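N-acetyltransferase domain-containing protein (Xanthomonas campestris pv. campestris, PDB 2OZH) probably transfers an acyl group to an acceptor, as GNAT-family acetyltransferases do with acetyl-coenzyme A. Local coordinates at residues R55-A60 and R84-A89; A93-P98 and R104-A109. All coordinates share one frame; numbering follows the deposited sequence.

Both contacts pack helix 86-96 onto the central sheet. Contact 1 joins the start of the helix to strand 55-64 in the middle of the sheet. Contact 2 joins the last turn of the helix to strand 105-109, one of the two outermost strands within the chain. Their centres lie about 16 Å apart. Each is small, mainly buried and apolar, built round one aromatic ring, and no hydrogen bond crosses between its two segments. The polar chemistry lies beside them and differs with place. Near contact 1 the helix start holds a sulfate ion. At contact 2 the strand meets the second subunit, which adds a salt bridge, a cation-pi contact and backbone pairing.

Contact 1 (R55-A60 and R84-A89); sequences RQVAFA and RGYSKA. With SO4 (sulfate ion), chain B.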
ATOM      1  N   ARG A  55      -1.317  21.309  20.015  1.00 11.62           N
ATOM      2  CA  ARG A  55      -0.940  21.549  18.645  1.00 12.13           C
ATOM      3  C   ARG A  55      -0.320  20.278  18.069  1.00 10.22           C
ATOM      4  O   ARG A  55       0.415  19.586  18.767  1.00 11.56           O
ATOM      5  CB  ARG A  55       0.119  22.645  18.570  1.00 13.64           C
ATOM      6  CG  ARG A  55      -0.404  24.078  18.495  1.00 19.49           C
ATOM      7  CD  ARG A  55      -1.198  24.533  19.633  1.00 26.25           C
ATOM      8  NE  ARG A  55      -0.559  24.501  20.950  1.00 22.82           N
ATOM      9  CZ  ARG A  55       0.179  25.463  21.507  1.00 20.59           C
ATOM     10  NH1 ARG A  55       0.419  26.610  20.871  1.00 28.85           N
ATOM     11  NH2 ARG A  55       0.588  25.299  22.744  1.00 17.50           N
ATOM     12  N   GLN A  56      -0.578  20.029  16.795  1.00 10.90           N
ATOM     13  CA  GLN A  56       0.093  18.925  16.101  1.00  9.98           C
ATOM     14  C   GLN A  56       1.520  19.347  15.753  1.00 11.43           C
ATOM     15  O   GLN A  56       1.757  20.426  15.226  1.00 12.96           O
ATOM     16  CB  GLN A  56      -0.659  18.531  14.856  1.00 10.13           C
ATOM     17  CG  GLN A  56      -0.091  17.243  14.241  1.00 10.89           C
ATOM     18  CD  GLN A  56      -0.891  16.652  13.149  1.00 11.75           C
ATOM     19  OE1 GLN A  56      -2.024  17.037  12.898  1.00 11.94           O
ATOM     20  NE2 GLN A  56      -0.321  15.614  12.511  1.00 11.09           N
ATOM     21  N   VAL A  57       2.455  18.437  16.042  1.00 11.09           N
ATOM     22  CA  VAL A  57       3.880  18.660  15.803  1.00 11.34           C
ATOM     23  C   VAL A  57       4.508  17.624  14.879  1.00 11.20           C
ATOM     24  O   VAL A  57       5.635  17.835  14.418  1.00 10.85           O
ATOM     25  CB  VAL A  57       4.666  18.677  17.124  1.00 12.06           C
ATOM     26  CG1 VAL A  57       4.112  19.801  18.033  1.00 14.10           C
ATOM     27  CG2 VAL A  57       4.669  17.362  17.823  1.00 13.95           C
ATOM     28  N   ALA A  58       3.827  16.509  14.602  1.00 10.39           N
ATOM     29  CA  ALA A  58       4.452  15.437  13.818  1.00 10.65           C
ATOM     30  C   ALA A  58       3.365  14.584  13.215  1.00 10.29           C
ATOM     31  O   ALA A  58       2.210  14.603  13.661  1.00 10.68           O
ATOM     32  CB  ALA A  58       5.357  14.588  14.698  1.00 11.26           C
ATOM     33  N   PHE A  59       3.733  13.787  12.202  1.00 10.20           N
ATOM     34  CA  PHE A  59       2.791  12.966  11.463  1.00  9.70           C
ATOM     35  C   PHE A  59       3.512  11.793  10.827  1.00  9.99           C
ATOM     36  O   PHE A  59       4.676  11.893  10.463  1.00 11.18           O
ATOM     37  CB  PHE A  59       2.212  13.819  10.320  1.00 10.94           C
ATOM     38  CG  PHE A  59       1.048  13.204   9.547  1.00  9.92           C
ATOM     39  CD1 PHE A  59      -0.129  12.853  10.181  1.00  9.77           C
ATOM     40  CD2 PHE A  59       1.137  12.997   8.187  1.00 10.47           C
ATOM     41  CE1 PHE A  59      -1.196  12.329   9.464  1.00  9.87           C
ATOM     42  CE2 PHE A  59       0.094  12.509   7.478  1.00 11.70           C
ATOM     43  CZ  PHE A  59      -1.085  12.193   8.086  1.00 10.33           C
ATOM     44  N   ALA A  60       2.779  10.697  10.689  1.00 10.58           N
ATOM     45  CA  ALA A  60       3.197   9.562   9.864  1.00 11.71           C
ATOM     46  C   ALA A  60       1.953   8.888   9.375  1.00 11.26           C
ATOM     47  O   ALA A  60       0.937   8.890  10.053  1.00 12.49           O
ATOM     48  CB  ALA A  60       4.045   8.568  10.694  1.00 12.53           C
ATOM     49  N   ARG A  84      13.708  15.935  19.667  1.00 10.79           N
ATOM     50  CA  ARG A  84      13.048  15.660  20.921  1.00 10.16           C
ATOM     51  C   ARG A  84      12.490  14.258  21.024  1.00 11.95           C
ATOM     52  O   ARG A  84      11.800  13.942  21.968  1.00 16.37           O
ATOM     53  CB  ARG A  84      11.946  16.692  21.159  1.00 11.33           C
ATOM     54  CG  ARG A  84      12.486  18.065  21.352  1.00 13.17           C
ATOM     55  CD  ARG A  84      11.371  19.082  21.407  1.00 17.69           C
ATOM     56  NE  ARG A  84      11.791  20.432  21.772  1.00 24.56           N
ATOM     57  CZ  ARG A  84      11.713  20.953  23.002  1.00 36.22           C
ATOM     58  NH1 ARG A  84      11.261  20.247  24.039  1.00 35.57           N
ATOM     59  NH2 ARG A  84      12.114  22.205  23.194  1.00 40.25           N
ATOM     60  N   GLY A  85      12.733  13.421  20.033  1.00 10.53           N
ATOM     61  CA  GLY A  85      12.238  12.075  20.019  1.00 11.64           C
ATOM     62  C   GLY A  85      10.861  11.889  19.434  1.00 12.48           C
ATOM     63  O   GLY A  85      10.312  10.775  19.531  1.00 13.39           O
ATOM     64  N   TYR A  86      10.305  12.928  18.810  1.00 12.52           N
ATOM     65  CA  TYR A  86       8.934  12.798  18.276  1.00 13.25           C
ATOM     66  C   TYR A  86       8.847  11.831  17.083  1.00 14.64           C
ATOM     67  O   TYR A  86       7.867  11.057  17.014  1.00 14.81           O
ATOM     68  CB  TYR A  86       8.356  14.180  17.958  1.00 12.76           C
ATOM     69  CG  TYR A  86       8.289  15.156  19.104  1.00 12.90           C
ATOM     70  CD1 TYR A  86       8.390  14.735  20.439  1.00 14.11           C
ATOM     71  CD2 TYR A  86       8.082  16.498  18.887  1.00 13.11           C
ATOM     72  CE1 TYR A  86       8.339  15.638  21.471  1.00 13.37           C
ATOM     73  CE2 TYR A  86       8.009  17.400  19.914  1.00 13.20           C
ATOM     74  CZ  TYR A  86       8.138  16.966  21.225  1.00 11.50           C
ATOM     75  OH  TYR A  86       8.078  17.887  22.210  1.00 15.04           O
ATOM     76  N   SER A  87       9.841  11.786  16.186  1.00 15.73           N
ATOM     77  CA  SER A  87       9.851  10.794  15.075  0.50 16.30           C
ATOM     78  C   SER A  87       9.833   9.393  15.625  1.00 17.34           C
ATOM     79  O   SER A  87       9.073   8.518  15.169  1.00 16.81           O
ATOM     80  CB  SER A  87      11.095  10.911  14.164  0.50 17.53           C
ATOM     81  OG  SER A  87      10.990  11.997  13.273  0.50 19.81           O
ATOM     82  N   LYS A  88      10.710   9.141  16.596  1.00 15.42           N
ATOM     83  CA  LYS A  88      10.826   7.846  17.202  1.00 15.41           C
ATOM     84  C   LYS A  88       9.525   7.488  17.904  1.00 12.12           C
ATOM     85  O   LYS A  88       9.115   6.353  17.874  1.00 12.90           O
ATOM     86  CB  LYS A  88      11.999   7.797  18.214  1.00 18.68           C
ATOM     87  CG  LYS A  88      12.048   6.481  19.056  1.00 23.42           C
ATOM     88  CD  LYS A  88      13.087   6.500  20.184  1.00 27.07           C
ATOM     89  CE  LYS A  88      13.314   5.108  20.765  1.00 31.19           C
ATOM     90  NZ  LYS A  88      12.248   4.771  21.761  1.00 35.03           N
ATOM     91  N   ALA A  89       8.877   8.456  18.549  1.00 11.52           N
ATOM     92  CA  ALA A  89       7.627   8.149  19.241  1.00 11.08           C
ATOM     93  C   ALA A  89       6.596   7.647  18.231  1.00 12.38           C
ATOM     94  O   ALA A  89       5.858   6.670  18.472  1.00 11.93           O
ATOM     95  CB  ALA A  89       7.095   9.365  20.009  1.00 12.73           C
TER
HETATM   96  S   SO4 B 142      13.371  13.791  15.317  1.00 22.66           S
HETATM   97  O1  SO4 B 142      14.536  13.010  15.680  1.00 37.27           O
HETATM   98  O2  SO4 B 142      13.145  13.419  13.919  1.00 24.05           O
HETATM   99  O3  SO4 B 142      12.419  13.245  16.226  1.00 20.42           O
HETATM  100  O4  SO4 B 142      13.624  15.224  15.287  1.00 24.81           O
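Y86, in the first turn of helix 86-96, lies over V57 and A58 of strand 55-60. Its CB meets the methyl of A58, with Y86 CB 4.4 Å from A58 CB. CG is anti to the carbonyl carbon (chi1 -58°), which sends the ring along the strand to V57. There one ring side meets a single methyl: Y86 CD2 is 3.7 Å from V57 CG2. Y86 CE2 follows at 3.9 Å from V57 CG2. The methyl approaches the ring obliquely. R84 CB lies over one face of the Y86 ring, 3.7 Å above its plane and offset toward the rim. P3, V5 and V52 also touch the Y86 side chain.

V57 and A58 both face G50 of the neighbouring strand in a classic beta bulge, and both point toward the helix. Just before the bulge, the Q56 side chain folds back over it: Q56 NE2 donates to A58 O at 3.0 Å, from above the carbonyl plane (44° out of it). Q56 OE1 accepts from D15 N. The buried amide is thus bonded at both ends.

G85 takes the N-cap position, with a positive phi of 88° that suits glycine. Its carbonyl O receives A89 N in the first helical turn. Close by, S87 N donates to sulfate O3 at 3.0 Å, and G83 N also bonds the ion. S87 OG reaches sulfate O2 as well, but this serine is modelled in two positions, so that bond is less certain. The sulfate probably comes from the crystallisation liquor. A glycine-rich turn and helix start that hold an anion with backbone N-H groups are characteristic of the GNAT fold, where this site binds the pyrophosphate of acetyl-coenzyme A in relatives.

Contact 2 (A93-P98 and R104-A109); sequences AVMAHP and RRFSLA. With EDO (1,2-ethanediol), chain E.
A109 O, on strand 105-109, accepts a hydrogen bond from O2 of a 1,2-ethanediol at 2.7 Å, and V75 N also bonds the diol. Farther back along the strand, V94 and M95 of the helix reach the ring of F106. V94 CG1 comes to 3.6 Å from F106 CZ. This branch is anti to the backbone N (chi1 173°), which extends it toward the strand. M95, a selenomethionine, bends at chi2 and chi3, and its terminal methyl returns to the ring, with M95 CE 3.8 Å from F106 CE2. Both methyls come in obliquely, at neighbouring ring atoms. V62, A70 and L72 of the sheet also touch F106. Q101 NE2 bonds the backbone oxygens of M95 and H97.

Residues 105-109 pair antiparallel with a strand of the second subunit. R105 forms a salt bridge with E133 of that subunit and a cation-pi contact with its Y135.

The contact closes the second half of a beta-alpha-beta crossover (69-77, 86-96, 105-109). Its chemistry implies that dispersion and burial join helix to strand, while charge and backbone bonds join the strand to the second subunit.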
ATOM      1  N   ALA A  93       5.137   3.716  17.695  1.00 11.22           N
ATOM      2  CA  ALA A  93       3.728   3.436  17.670  1.00 10.99           C
ATOM      3  C   ALA A  93       3.349   2.672  16.403  1.00 11.41           C
ATOM      4  O   ALA A  93       2.498   1.781  16.444  1.00 12.19           O
ATOM      5  CB  ALA A  93       2.948   4.731  17.731  1.00 12.76           C
ATOM      6  N   VAL A  94       3.950   3.029  15.274  1.00 11.40           N
ATOM      7  CA  VAL A  94       3.729   2.258  14.035  1.00 11.48           C
ATOM      8  C   VAL A  94       4.148   0.813  14.195  1.00 12.00           C
ATOM      9  O   VAL A  94       3.405  -0.121  13.834  1.00 13.11           O
ATOM     10  CB  VAL A  94       4.462   2.899  12.836  1.00 12.61           C
ATOM     11  CG1 VAL A  94       4.400   2.046  11.581  1.00 12.88           C
ATOM     12  CG2 VAL A  94       3.919   4.306  12.540  1.00 13.81           C
HETATM   13  N   MSE A  95       5.345   0.611  14.734  1.00 12.76           N
HETATM   14  CA  MSE A  95       5.872  -0.745  14.846  1.00 13.41           C
HETATM   15  C   MSE A  95       5.079  -1.570  15.837  1.00 14.84           C
HETATM   16  O   MSE A  95       5.033  -2.824  15.709  1.00 16.35           O
HETATM   17  CB  MSE A  95       7.339  -0.717  15.262  1.00 15.89           C
HETATM   18  CG  MSE A  95       8.287  -0.159  14.261  1.00 13.59           C
HETATM   19 SE   MSE A  95       8.543  -1.279  12.659  0.75 28.80          SE
HETATM   20  CE  MSE A  95       7.277  -0.339  11.706  1.00 11.87           C
ATOM     21  N   ALA A  96       4.471  -0.926  16.829  1.00 13.02           N
ATOM     22  CA  ALA A  96       3.701  -1.618  17.861  1.00 13.03           C
ATOM     23  C   ALA A  96       2.218  -1.707  17.579  1.00 13.37           C
ATOM     24  O   ALA A  96       1.477  -2.304  18.363  1.00 13.83           O
ATOM     25  CB  ALA A  96       3.913  -0.952  19.259  1.00 14.38           C
ATOM     26  N   HIS A  97       1.737  -1.081  16.491  1.00 12.84           N
ATOM     27  CA  HIS A  97       0.297  -0.975  16.342  1.00 12.00           C
ATOM     28  C   HIS A  97      -0.366  -2.342  16.160  1.00 13.85           C
ATOM     29  O   HIS A  97       0.103  -3.136  15.371  1.00 13.24           O
ATOM     30  CB  HIS A  97      -0.049  -0.084  15.140  1.00 11.44           C
ATOM     31  CG  HIS A  97      -1.483   0.317  15.125  1.00 12.69           C
ATOM     32  ND1 HIS A  97      -2.478  -0.527  14.668  1.00 13.03           N
ATOM     33  CD2 HIS A  97      -2.101   1.426  15.591  1.00 13.38           C
ATOM     34  CE1 HIS A  97      -3.648   0.060  14.845  1.00 13.72           C
ATOM     35  NE2 HIS A  97      -3.447   1.254  15.394  1.00 14.46           N
ATOM     36  N   PRO A  98      -1.473  -2.610  16.864  1.00 12.56           N
ATOM     37  CA  PRO A  98      -2.003  -3.961  16.797  1.00 13.88           C
ATOM     38  C   PRO A  98      -2.484  -4.402  15.423  1.00 15.83           C
ATOM     39  O   PRO A  98      -2.604  -5.608  15.184  1.00 17.01           O
ATOM     40  CB  PRO A  98      -3.173  -3.935  17.794  1.00 15.97           C
ATOM     41  CG  PRO A  98      -3.398  -2.561  18.157  1.00 23.70           C
ATOM     42  CD  PRO A  98      -2.196  -1.754  17.816  1.00 14.92           C
ATOM     43  N   ARG A 104       3.652  -9.486   5.971  1.00 11.63           N
ATOM     44  CA  ARG A 104       4.644 -10.053   5.084  0.50 11.95           C
ATOM     45  C   ARG A 104       5.607  -8.987   4.587  1.00 12.11           C
ATOM     46  O   ARG A 104       6.823  -9.216   4.484  1.00 12.33           O
ATOM     47  CB  ARG A 104       3.938 -10.705   3.907  0.50 12.65           C
ATOM     48  CG  ARG A 104       4.851 -11.552   3.126  0.50 10.41           C
ATOM     49  CD  ARG A 104       4.063 -12.643   2.467  0.50 12.73           C
ATOM     50  NE  ARG A 104       4.993 -13.296   1.593  0.50 20.94           N
ATOM     51  CZ  ARG A 104       5.379 -12.757   0.440  0.50 17.89           C
ATOM     52  NH1 ARG A 104       4.858 -11.604   0.023  0.50 27.16           N
ATOM     53  NH2 ARG A 104       6.255 -13.381  -0.297  0.50 13.88           N
ATOM     54  N   ARG A 105       5.063  -7.808   4.253  1.00 11.34           N
ATOM     55  CA  ARG A 105       5.875  -6.731   3.693  1.00 11.06           C
ATOM     56  C   ARG A 105       5.425  -5.382   4.211  1.00 11.50           C
ATOM     57  O   ARG A 105       4.222  -5.060   4.159  1.00 12.00           O
ATOM     58  CB  ARG A 105       5.777  -6.717   2.171  1.00 13.95           C
ATOM     59  CG  ARG A 105       6.910  -5.888   1.529  1.00 13.88           C
ATOM     60  CD  ARG A 105       6.711  -5.642   0.069  1.00 18.11           C
ATOM     61  NE  ARG A 105       6.505  -6.830  -0.749  1.00 14.61           N
ATOM     62  CZ  ARG A 105       7.335  -7.328  -1.664  1.00 14.71           C
ATOM     63  NH1 ARG A 105       8.559  -6.854  -1.916  1.00 14.67           N
ATOM     64  NH2 ARG A 105       6.884  -8.345  -2.352  1.00 15.28           N
ATOM     65  N   PHE A 106       6.393  -4.601   4.662  1.00 10.40           N
ATOM     66  CA  PHE A 106       6.184  -3.198   5.053  1.00 10.57           C
ATOM     67  C   PHE A 106       7.187  -2.423   4.202  1.00 11.64           C
ATOM     68  O   PHE A 106       8.397  -2.658   4.307  1.00 11.63           O
ATOM     69  CB  PHE A 106       6.445  -3.017   6.545  1.00 11.27           C
ATOM     70  CG  PHE A 106       5.699  -1.887   7.198  1.00 11.27           C
ATOM     71  CD1 PHE A 106       5.457  -0.691   6.549  1.00 10.53           C
ATOM     72  CD2 PHE A 106       5.258  -2.049   8.493  1.00 11.40           C
ATOM     73  CE1 PHE A 106       4.747   0.319   7.184  1.00 11.65           C
ATOM     74  CE2 PHE A 106       4.560  -1.065   9.147  1.00 13.26           C
ATOM     75  CZ  PHE A 106       4.331   0.141   8.504  1.00 12.97           C
ATOM     76  N   SER A 107       6.687  -1.542   3.350  1.00 10.70           N
ATOM     77  CA  SER A 107       7.510  -0.830   2.368  0.60 10.05           C
ATOM     78  C   SER A 107       7.538   0.676   2.608  1.00 11.42           C
ATOM     79  O   SER A 107       6.622   1.232   3.198  1.00 11.67           O
ATOM     80  CB  SER A 107       6.933  -1.061   0.974  0.60 11.28           C
ATOM     81  OG  SER A 107       6.931  -2.449   0.637  0.60 11.25           O
ATOM     82  N   LEU A 108       8.598   1.309   2.123  1.00 11.17           N
ATOM     83  CA  LEU A 108       8.713   2.770   2.151  1.00 10.53           C
ATOM     84  C   LEU A 108       9.710   3.194   1.072  1.00 11.99           C
ATOM     85  O   LEU A 108      10.450   2.369   0.558  1.00 12.18           O
ATOM     86  CB  LEU A 108       9.153   3.256   3.521  1.00 12.37           C
ATOM     87  CG  LEU A 108      10.521   2.848   4.041  1.00 14.40           C
ATOM     88  CD1 LEU A 108      11.636   3.703   3.406  1.00 16.05           C
ATOM     89  CD2 LEU A 108      10.543   2.974   5.570  1.00 14.99           C
ATOM     90  N   ALA A 109       9.698   4.491   0.755  1.00 12.88           N
ATOM     91  CA  ALA A 109      10.736   5.109  -0.085  1.00 13.37           C
ATOM     92  C   ALA A 109      11.316   6.303   0.645  1.00 14.18           C
ATOM     93  O   ALA A 109      10.537   7.087   1.188  1.00 16.26           O
ATOM     94  CB  ALA A 109      10.140   5.555  -1.375  1.00 15.65           C
TER
HETATM   95  C1  EDO E 301       8.504   8.025   5.323  1.00 25.84           C
HETATM   96  O1  EDO E 301       7.720   9.136   4.849  1.00 23.53           O
HETATM   97  C2  EDO E 301       9.225   7.342   4.197  1.00 27.34           C
HETATM   98  O2  EDO E 301      10.277   8.163   3.680  1.00 31.43           O